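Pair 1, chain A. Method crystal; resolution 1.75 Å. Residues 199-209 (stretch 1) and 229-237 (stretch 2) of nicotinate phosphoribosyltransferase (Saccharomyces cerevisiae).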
# COMPACT_ATOMS: atom_id res chain seq x y z
N ALA A 199 15.80 -5.71 -6.36
CA ALA A 199 15.75 -4.27 -6.71
C ALA A 199 15.45 -3.47 -5.46
O ALA A 199 16.08 -2.45 -5.18
CB ALA A 199 14.68 -3.96 -7.80
N GLN A 200 14.45 -3.91 -4.73
CA GLN A 200 14.11 -3.21 -3.49
C GLN A 200 15.26 -3.26 -2.46
O GLN A 200 15.57 -2.26 -1.84
CB GLN A 200 12.78 -3.73 -2.92
CG GLN A 200 12.28 -2.95 -1.67
CD GLN A 200 10.87 -3.35 -1.30
OE1 GLN A 200 10.51 -4.47 -1.47
NE2 GLN A 200 10.09 -2.43 -0.70
N ASP A 201 15.90 -4.41 -2.31
CA ASP A 201 17.07 -4.51 -1.45
C ASP A 201 18.22 -3.54 -1.82
O ASP A 201 18.84 -2.90 -0.96
CB ASP A 201 17.57 -5.94 -1.40
CG ASP A 201 18.72 -6.10 -0.41
OD1 ASP A 201 18.47 -6.01 0.82
OD2 ASP A 201 19.84 -6.28 -0.87
N LEU A 202 18.47 -3.41 -3.13
CA LEU A 202 19.51 -2.49 -3.59
C LEU A 202 19.15 -1.05 -3.30
O LEU A 202 20.01 -0.29 -2.89
CB LEU A 202 19.80 -2.66 -5.07
CG LEU A 202 20.57 -3.91 -5.46
CD1 LEU A 202 20.53 -4.00 -6.97
CD2 LEU A 202 21.97 -3.83 -4.89
N ILE A 203 17.89 -0.65 -3.49
CA ILE A 203 17.48 0.72 -3.18
C ILE A 203 17.49 0.98 -1.66
O ILE A 203 17.85 2.06 -1.22
CB ILE A 203 16.22 1.18 -3.96
CG1 ILE A 203 14.96 0.55 -3.45
CG2 ILE A 203 16.44 1.00 -5.46
CD1 ILE A 203 14.40 1.25 -2.23
N MSE A 204 17.21 -0.04 -0.86
CA MSE A 204 17.35 0.08 0.60
C MSE A 204 18.81 0.36 0.96
O MSE A 204 19.11 1.24 1.79
CB MSE A 204 16.88 -1.19 1.32
CG MSE A 204 15.36 -1.39 1.43
SE MSE A 204 14.42 0.13 2.27
CE MSE A 204 15.33 0.06 4.06
N GLN A 205 19.71 -0.40 0.35
CA GLN A 205 21.18 -0.13 0.46
C GLN A 205 21.55 1.29 0.13
O GLN A 205 22.32 1.93 0.89
CB GLN A 205 21.97 -1.13 -0.39
CG GLN A 205 21.93 -2.53 0.14
CD GLN A 205 22.80 -3.46 -0.71
OE1 GLN A 205 23.92 -3.11 -1.03
NE2 GLN A 205 22.26 -4.61 -1.11
N GLY A 206 20.98 1.84 -0.95
CA GLY A 206 21.28 3.24 -1.37
C GLY A 206 20.81 4.29 -0.41
O GLY A 206 21.55 5.23 -0.06
N ILE A 207 19.61 4.08 0.08
CA ILE A 207 18.99 4.98 1.06
C ILE A 207 19.86 4.96 2.33
O ILE A 207 20.24 6.02 2.84
CB ILE A 207 17.51 4.60 1.35
CG1 ILE A 207 16.61 4.90 0.12
CG2 ILE A 207 16.98 5.35 2.62
CD1 ILE A 207 15.25 4.25 0.14
N MSE A 208 20.20 3.77 2.82
CA MSE A 208 20.95 3.70 4.07
C MSE A 208 22.35 4.30 3.86
O MSE A 208 22.90 4.88 4.76
CB MSE A 208 21.08 2.26 4.56
CG MSE A 208 19.74 1.60 4.92
SE MSE A 208 18.50 2.74 5.91
CE MSE A 208 19.58 2.93 7.61
N LYS A 209 22.91 4.16 2.67
CA LYS A 209 24.24 4.73 2.36
C LYS A 209 24.13 6.24 2.45
O LYS A 209 25.01 6.91 2.96
CB LYS A 209 24.74 4.32 0.97
CG LYS A 209 26.15 4.85 0.69
CD LYS A 209 26.76 4.41 -0.64
CE LYS A 209 28.16 5.12 -0.88
NZ LYS A 209 29.31 4.44 -0.28
N LEU A 229 9.85 -6.54 6.53
CA LEU A 229 11.07 -7.36 6.47
C LEU A 229 12.32 -6.49 6.28
O LEU A 229 13.32 -6.73 6.95
CB LEU A 229 10.99 -8.40 5.34
CG LEU A 229 12.02 -9.52 5.41
CD1 LEU A 229 11.88 -10.27 6.70
CD2 LEU A 229 11.83 -10.45 4.30
N PHE A 230 12.23 -5.51 5.39
CA PHE A 230 13.35 -4.57 5.15
C PHE A 230 13.55 -3.63 6.31
O PHE A 230 14.67 -3.26 6.60
CB PHE A 230 13.20 -3.81 3.85
CG PHE A 230 13.53 -4.65 2.62
CD1 PHE A 230 14.78 -5.20 2.50
CD2 PHE A 230 12.61 -4.85 1.61
CE1 PHE A 230 15.14 -5.95 1.39
CE2 PHE A 230 12.95 -5.66 0.45
CZ PHE A 230 14.22 -6.20 0.37
N ALA A 231 12.46 -3.23 6.99
CA ALA A 231 12.61 -2.43 8.22
C ALA A 231 13.48 -3.21 9.23
O ALA A 231 14.43 -2.70 9.81
CB ALA A 231 11.32 -2.21 8.80
N LYS A 232 13.13 -4.48 9.42
CA LYS A 232 13.87 -5.37 10.34
C LYS A 232 15.32 -5.52 9.91
O LYS A 232 16.23 -5.40 10.74
CB LYS A 232 13.17 -6.72 10.44
CG LYS A 232 13.76 -7.69 11.49
CD LYS A 232 12.84 -8.92 11.55
CE LYS A 232 13.27 -9.87 12.64
NZ LYS A 232 14.62 -10.40 12.34
N LYS A 233 15.54 -5.81 8.63
CA LYS A 233 16.85 -6.02 8.08
C LYS A 233 17.80 -4.81 8.26
O LYS A 233 18.96 -4.97 8.65
CB LYS A 233 16.77 -6.36 6.62
CG LYS A 233 18.11 -6.71 5.97
CD LYS A 233 17.98 -7.22 4.60
CE LYS A 233 19.37 -7.43 4.00
NZ LYS A 233 19.36 -7.95 2.60
N TYR A 234 17.30 -3.63 7.94
CA TYR A 234 18.11 -2.38 7.87
C TYR A 234 18.04 -1.54 9.13
O TYR A 234 18.72 -0.48 9.25
CB TYR A 234 17.75 -1.61 6.60
CG TYR A 234 18.32 -2.31 5.41
CD1 TYR A 234 19.66 -2.17 5.07
CD2 TYR A 234 17.52 -3.09 4.57
CE1 TYR A 234 20.22 -2.83 3.99
CE2 TYR A 234 18.08 -3.79 3.48
CZ TYR A 234 19.43 -3.65 3.19
OH TYR A 234 19.98 -4.32 2.11
N GLY A 235 17.31 -2.05 10.13
CA GLY A 235 17.26 -1.43 11.44
C GLY A 235 16.54 -0.10 11.49
O GLY A 235 16.92 0.77 12.27
N VAL A 236 15.49 0.02 10.69
CA VAL A 236 14.64 1.22 10.64
C VAL A 236 13.21 0.88 10.99
O VAL A 236 12.83 -0.31 11.08
CB VAL A 236 14.79 1.96 9.26
CG1 VAL A 236 16.26 2.33 9.00
CG2 VAL A 236 14.27 1.15 8.11
N LYS A 237 12.38 1.90 11.21
CA LYS A 237 10.99 1.67 11.62
C LYS A 237 10.11 1.14 10.47
O LYS A 237 10.22 1.62 9.35
CB LYS A 237 10.36 3.00 12.06
CG LYS A 237 9.06 2.87 12.82
O HOH W 1 21.51 -7.26 0.81

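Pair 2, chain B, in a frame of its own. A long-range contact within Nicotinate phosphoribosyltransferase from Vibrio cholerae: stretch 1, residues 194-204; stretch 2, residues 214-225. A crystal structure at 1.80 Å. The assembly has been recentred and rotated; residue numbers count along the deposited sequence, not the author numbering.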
# COMPACT_ATOMS: atom_id res chain seq x y z
N VAL B 194 -15.22 1.17 10.84
CA VAL B 194 -14.24 0.63 11.75
C VAL B 194 -12.92 1.36 11.66
O VAL B 194 -12.31 1.68 12.70
CB VAL B 194 -13.99 -0.89 11.57
CG1 VAL B 194 -12.72 -1.30 12.33
CG2 VAL B 194 -15.20 -1.67 12.03
N GLN B 195 -12.46 1.67 10.44
CA GLN B 195 -11.21 2.45 10.32
C GLN B 195 -11.39 3.81 10.98
O GLN B 195 -10.46 4.33 11.61
CB GLN B 195 -10.81 2.69 8.86
CG GLN B 195 -9.43 3.41 8.72
CD GLN B 195 -9.01 3.58 7.28
OE1 GLN B 195 -9.83 3.49 6.38
NE2 GLN B 195 -7.70 3.81 7.06
N ARG B 196 -12.55 4.43 10.72
CA ARG B 196 -12.83 5.76 11.29
C ARG B 196 -12.67 5.73 12.83
O ARG B 196 -11.94 6.54 13.40
CB ARG B 196 -14.21 6.26 10.88
CG ARG B 196 -14.50 7.71 11.33
CD ARG B 196 -15.32 7.70 12.62
NE ARG B 196 -15.19 8.98 13.32
CZ ARG B 196 -15.24 9.11 14.65
NH1 ARG B 196 -15.11 10.31 15.20
NH2 ARG B 196 -15.41 8.04 15.43
N ASP B 197 -13.31 4.76 13.48
CA ASP B 197 -13.28 4.64 14.94
C ASP B 197 -11.87 4.30 15.46
O ASP B 197 -11.47 4.72 16.55
CB ASP B 197 -14.20 3.54 15.39
CG ASP B 197 -15.67 3.92 15.29
OD1 ASP B 197 -15.97 5.11 15.12
OD2 ASP B 197 -16.51 3.00 15.30
N VAL B 198 -11.17 3.45 14.71
CA VAL B 198 -9.81 3.08 15.04
C VAL B 198 -8.90 4.29 15.05
O VAL B 198 -8.14 4.49 16.01
CB VAL B 198 -9.28 1.95 14.11
CG1 VAL B 198 -7.75 1.87 14.18
CG2 VAL B 198 -9.98 0.63 14.50
N LEU B 199 -9.01 5.12 14.04
CA LEU B 199 -8.19 6.32 13.99
C LEU B 199 -8.58 7.29 15.14
O LEU B 199 -7.70 7.87 15.79
CB LEU B 199 -8.26 7.00 12.58
CG LEU B 199 -7.39 6.30 11.52
CD1 LEU B 199 -7.74 6.82 10.15
CD2 LEU B 199 -5.95 6.67 11.82
N ALA B 200 -9.89 7.49 15.37
CA ALA B 200 -10.38 8.31 16.48
C ALA B 200 -9.77 7.85 17.81
O ALA B 200 -9.34 8.66 18.63
CB ALA B 200 -11.91 8.28 16.55
N CYS B 201 -9.70 6.54 18.02
CA CYS B 201 -9.21 5.99 19.27
C CYS B 201 -7.69 6.21 19.41
O CYS B 201 -7.19 6.65 20.45
CB CYS B 201 -9.60 4.52 19.33
SG CYS B 201 -8.86 3.55 20.67
N LEU B 202 -6.93 5.91 18.34
CA LEU B 202 -5.49 6.18 18.33
C LEU B 202 -5.20 7.63 18.64
O LEU B 202 -4.34 7.94 19.45
CB LEU B 202 -4.89 5.81 16.98
CG LEU B 202 -4.96 4.34 16.60
CD1 LEU B 202 -4.49 4.18 15.14
CD2 LEU B 202 -4.21 3.41 17.56
N LYS B 203 -5.94 8.52 18.00
CA LYS B 203 -5.74 9.92 18.25
C LYS B 203 -6.01 10.29 19.73
O LYS B 203 -5.28 11.07 20.33
CB LYS B 203 -6.61 10.75 17.32
CG LYS B 203 -6.72 12.20 17.76
CD LYS B 203 -7.02 13.16 16.63
CE LYS B 203 -6.87 14.59 17.14
NZ LYS B 203 -7.66 15.57 16.34
N GLN B 204 -7.05 9.69 20.31
CA GLN B 204 -7.38 9.94 21.70
C GLN B 204 -6.40 9.29 22.70
O GLN B 204 -6.06 9.89 23.70
CB GLN B 204 -8.82 9.55 21.96
CG GLN B 204 -9.16 9.47 23.45
CD GLN B 204 -10.31 8.54 23.69
OE1 GLN B 204 -11.45 8.83 23.31
NE2 GLN B 204 -10.03 7.37 24.30
N SER B 214 -1.98 7.15 6.17
CA SER B 214 -1.92 7.25 4.72
C SER B 214 -3.24 7.71 4.09
O SER B 214 -3.24 8.08 2.94
CB SER B 214 -1.51 5.90 4.10
OG SER B 214 -2.53 4.97 4.43
N ASN B 215 -4.34 7.70 4.86
CA ASN B 215 -5.63 8.03 4.30
C ASN B 215 -5.87 9.58 4.29
O ASN B 215 -5.96 10.18 5.35
CB ASN B 215 -6.70 7.29 5.10
CG ASN B 215 -8.08 7.40 4.47
OD1 ASN B 215 -8.62 8.49 4.32
ND2 ASN B 215 -8.63 6.27 4.05
N TYR B 216 -6.00 10.18 3.09
CA TYR B 216 -6.20 11.65 3.00
C TYR B 216 -7.50 12.06 3.69
O TYR B 216 -7.57 13.09 4.44
CB TYR B 216 -6.24 12.11 1.52
CG TYR B 216 -4.90 12.61 0.98
CD1 TYR B 216 -4.09 13.43 1.75
CD2 TYR B 216 -4.47 12.27 -0.32
CE1 TYR B 216 -2.86 13.92 1.26
CE2 TYR B 216 -3.26 12.74 -0.83
CZ TYR B 216 -2.47 13.60 -0.05
OH TYR B 216 -1.23 14.07 -0.53
N HIS B 217 -8.56 11.32 3.41
CA HIS B 217 -9.88 11.66 3.99
C HIS B 217 -9.88 11.71 5.50
O HIS B 217 -10.45 12.66 6.12
CB HIS B 217 -10.94 10.66 3.51
CG HIS B 217 -12.33 10.97 4.00
ND1 HIS B 217 -13.19 11.70 3.29
CD2 HIS B 217 -12.98 10.64 5.18
CE1 HIS B 217 -14.35 11.83 3.97
NE2 HIS B 217 -14.23 11.17 5.11
N PHE B 218 -9.25 10.73 6.12
CA PHE B 218 -9.19 10.65 7.59
C PHE B 218 -8.08 11.55 8.14
O PHE B 218 -8.21 12.03 9.25
CB PHE B 218 -9.02 9.17 8.06
CG PHE B 218 -10.29 8.35 7.88
CD1 PHE B 218 -11.52 8.84 8.36
CD2 PHE B 218 -10.26 7.11 7.21
CE1 PHE B 218 -12.72 8.14 8.13
CE2 PHE B 218 -11.43 6.40 7.02
CZ PHE B 218 -12.66 6.90 7.46
N ALA B 219 -7.04 11.83 7.34
CA ALA B 219 -6.05 12.88 7.72
C ALA B 219 -6.78 14.22 7.88
O ALA B 219 -6.62 14.91 8.89
CB ALA B 219 -4.92 12.99 6.70
N ARG B 220 -7.64 14.54 6.92
CA ARG B 220 -8.54 15.69 7.08
C ARG B 220 -9.42 15.64 8.29
O ARG B 220 -9.44 16.60 9.06
CB ARG B 220 -9.38 15.94 5.82
CG ARG B 220 -10.32 17.17 5.91
CD ARG B 220 -11.04 17.45 4.58
NE ARG B 220 -11.77 16.28 4.09
CZ ARG B 220 -12.29 16.15 2.87
NH1 ARG B 220 -12.20 17.15 1.99
NH2 ARG B 220 -12.92 15.01 2.54
N GLU B 221 -10.18 14.56 8.44
CA GLU B 221 -11.19 14.49 9.47
C GLU B 221 -10.58 14.68 10.85
O GLU B 221 -11.19 15.32 11.76
CB GLU B 221 -11.90 13.14 9.41
CG GLU B 221 -12.78 12.90 10.61
CD GLU B 221 -13.87 11.87 10.38
OE1 GLU B 221 -13.95 11.31 9.28
OE2 GLU B 221 -14.66 11.62 11.31
N PHE B 222 -9.39 14.13 11.03
CA PHE B 222 -8.79 14.11 12.39
C PHE B 222 -7.59 15.05 12.54
O PHE B 222 -6.91 15.01 13.55
CB PHE B 222 -8.36 12.66 12.74
CG PHE B 222 -9.51 11.73 12.87
CD1 PHE B 222 -10.41 11.87 13.92
CD2 PHE B 222 -9.73 10.73 11.93
CE1 PHE B 222 -11.50 11.04 14.05
CE2 PHE B 222 -10.80 9.88 12.05
CZ PHE B 222 -11.69 10.01 13.12
N ASP B 223 -7.30 15.85 11.50
CA ASP B 223 -6.16 16.77 11.52
C ASP B 223 -4.89 16.01 11.84
O ASP B 223 -4.15 16.36 12.79
CB ASP B 223 -6.40 17.93 12.51
CG ASP B 223 -5.29 19.00 12.45
OD1 ASP B 223 -4.74 19.28 11.34
OD2 ASP B 223 -4.92 19.52 13.50
N LEU B 224 -4.67 14.95 11.08
CA LEU B 224 -3.46 14.17 11.20
C LEU B 224 -2.68 14.40 9.95
O LEU B 224 -3.25 14.75 8.91
CB LEU B 224 -3.80 12.66 11.32
CG LEU B 224 -4.54 12.34 12.61
CD1 LEU B 224 -5.05 10.91 12.54
CD2 LEU B 224 -3.60 12.51 13.80
N LYS B 225 -1.38 14.19 10.05
CA LYS B 225 -0.48 14.36 8.93
C LYS B 225 -0.69 13.21 7.91
O LYS B 225 -0.65 12.05 8.31
CB LYS B 225 0.96 14.38 9.47
CG LYS B 225 2.03 14.60 8.41

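Fourteen central residues of the two pairs superpose on N, CA and C with an RMSD of 0.5 Å. In each, a helix that runs through all of stretch 1 packs against the helical part of stretch 2, with N-to-C directions at 44° in pair 1 and 45° in pair 2, the same negative sign of crossing, and axes approaching to 11.3 and 10.8 Å. After the second helix the chain turns through a residue with positive phi, Gly235(A) at 69° or Asp223(B) at 55°, so Val236(A) and Leu224(B), both pointing toward stretch 1, extend the contact beyond the helix.

Two aromatic positions are closely conserved. Phe230(A) matches Phe218(B), with side-chain centres 0.4 Å apart, and Tyr234(A) matches Phe222(B) at 0.5 Å; all four adopt chi1 m. Tyr234(A) and Phe222(B) each act as a knob in a hole made by four matched positions: Asp201(A), Met204(A), Gln205(A) and Met208(A), or Arg196(B), Leu199(B), Ala200(B) and Lys203(B). Gln200(A) and Gln195(B) also coincide, each placing OE1 at the edge of the first ring, 3.3 Å from Phe230(A) CE2 and 3.4 Å from Phe218(B) CE2.

The walls of the hole differ. Selenomethionine Met204(A) lies over a face of both rings, its CG 4.3 Å from the Phe230(A) centroid and its CB 4.0 Å from that of Tyr234(A), each 27° off the normal. At the matching position, Leu199(B) packs CD1 3.4 Å from Phe218(B) CB and CB 3.9 Å from Phe222(B) CE2, while the CH-pi contact to Phe218(B) comes from Arg196(B) CA, 4.3 Å from the centroid.

The charged positions exchange sign. Asp201(A) OD1 accepts from Tyr234(A) OH at 2.6 Å and from Lys233(A) NZ at 2.8 Å, the latter a salt bridge; water 1 also links Asp201(A) OD2 to Lys233(A) NZ. In pair 2 the cation is on stretch 1: Arg196(B) NE makes a salt bridge to Glu221(B) OE2 at 3.4 Å, with a weak hydrogen bond. Phe222(B) has no hydroxyl to donate; its CZ instead lies over a face of the Arg196(B) guanidinium.

Near the end of the second helix, selenomethionine Met208(A) makes apolar contacts, its CG 3.8 Å from Tyr234(A) CD1 and its CE 3.6 Å from Val236(A) CG1. Lys203(B), at the same position, lays CD 4.1 Å from Phe222(B) CB and donates from NZ to Phe222(B) O at 2.9 Å, adding a polar tie to the backbone. Buried areas are similar, 468 and 531 Å².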